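Cation efflux system protein CusF (Escherichia coli, PDB 3E6Z) binds one copper ion per polypeptide and serves as a periplasmic metallochaperone of the Cus efflux system, which confers resistance to copper and silver. Local coordinates at residues I26-D29 and N35-E38. The protein carries 1 engineered substitution. Numbering follows the deposited sequence.
Sequences IHHD and NAPE. Engineered in segment 35-38: A36 (natural residue Trp). With CU (copper (II) ion), chain B.
At the copper site of this small OB-fold barrel, H28 at the end of strand 23-28 meets A36, P37 and E38 of the loop that leads into strand 39-44. H28 NE2 binds the copper ion at 2.0 Å. The other ring nitrogen is held from within its own segment: H28 ND1 donates to D29 O at 2.8 Å. This acceptor lies close to the imidazole plane, though the donor sits above the carbonyl plane of D29. Metal and hydrogen bond together fix the rotation of the ring. Between its two nitrogens, H28 CE1 comes within 3.1 Å of P37 O. A36 CB lies 4.1 Å from the same H28 CE1, and both partners approach the ring obliquely. The backbones meet where E38 CA makes a CH···O contact of 3.2 Å with H28 O. A chi1 of -175° sets H27 CG beside its carbonyl carbon and carries the ring to the loop, where H27 NE2 lies 3.9 Å from E38 CB. H27 ND1 is hydrogen-bonded to T40 OG1. In this engineered variant H28, M39 and M41 bind copper(II); the natural CusF site adds a tryptophan-Cu(I) pi interaction, where A36 (natural Trp) leaves only a methyl group.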
# COMPACT_ATOMS: atom_id res chain seq x y z
N ILE A 26 -6.92 0.26 -0.38
CA ILE A 26 -6.52 1.25 0.63
C ILE A 26 -6.79 2.61 0.12
O ILE A 26 -6.43 2.97 -1.03
CB ILE A 26 -5.00 1.13 0.99
CG1 ILE A 26 -4.71 -0.29 1.45
CG2 ILE A 26 -4.59 2.22 2.05
CD1 ILE A 26 -3.16 -0.55 1.74
N HIS A 27 -7.42 3.47 1.01
CA HIS A 27 -7.54 4.87 0.66
C HIS A 27 -6.36 5.58 1.36
O HIS A 27 -6.28 5.70 2.59
CB HIS A 27 -8.89 5.42 1.16
CG HIS A 27 -9.09 6.83 0.72
ND1 HIS A 27 -9.21 7.12 -0.61
CD2 HIS A 27 -9.12 8.01 1.43
CE1 HIS A 27 -9.33 8.44 -0.70
NE2 HIS A 27 -9.26 9.00 0.50
N HIS A 28 -5.33 5.90 0.53
CA HIS A 28 -4.08 6.43 1.07
C HIS A 28 -4.11 7.97 1.23
O HIS A 28 -4.82 8.66 0.48
CB HIS A 28 -2.86 5.94 0.24
CG HIS A 28 -2.73 6.54 -1.15
ND1 HIS A 28 -2.45 7.85 -1.39
CD2 HIS A 28 -2.69 5.96 -2.39
CE1 HIS A 28 -2.27 8.06 -2.71
NE2 HIS A 28 -2.41 6.91 -3.38
N ASP A 29 -3.41 8.39 2.27
CA ASP A 29 -3.15 9.82 2.53
C ASP A 29 -2.27 10.35 1.44
O ASP A 29 -1.67 9.57 0.66
CB ASP A 29 -2.51 9.94 3.89
CG ASP A 29 -3.39 9.32 4.96
OD1 ASP A 29 -4.67 9.63 4.95
OD2 ASP A 29 -2.86 8.67 5.84
N ASN A 35 4.23 13.17 -5.18
CA ASN A 35 3.24 14.25 -5.39
C ASN A 35 1.85 13.65 -5.71
O ASN A 35 1.20 14.05 -6.68
CB ASN A 35 3.71 15.23 -6.45
CG ASN A 35 4.90 16.05 -5.95
OD1 ASN A 35 4.83 16.69 -4.91
ND2 ASN A 35 6.00 16.04 -6.73
N ALA A 36 1.41 12.72 -4.86
CA ALA A 36 0.03 12.12 -5.01
C ALA A 36 -0.88 12.74 -4.00
O ALA A 36 -0.45 12.96 -2.84
CB ALA A 36 0.09 10.67 -4.78
N PRO A 37 -2.13 12.98 -4.40
CA PRO A 37 -3.18 13.39 -3.45
C PRO A 37 -3.71 12.12 -2.77
O PRO A 37 -3.20 10.99 -3.01
CB PRO A 37 -4.25 13.94 -4.34
CG PRO A 37 -4.10 13.08 -5.63
CD PRO A 37 -2.67 12.79 -5.75
N GLU A 38 -4.73 12.29 -1.94
CA GLU A 38 -5.44 11.17 -1.39
C GLU A 38 -6.01 10.32 -2.56
O GLU A 38 -6.52 10.86 -3.55
CB GLU A 38 -6.59 11.62 -0.54
CG GLU A 38 -6.25 12.47 0.66
CD GLU A 38 -6.24 13.95 0.37
OE1 GLU A 38 -6.17 14.36 -0.85
OE2 GLU A 38 -6.28 14.72 1.38
CU CU B . -2.18 6.78 -5.34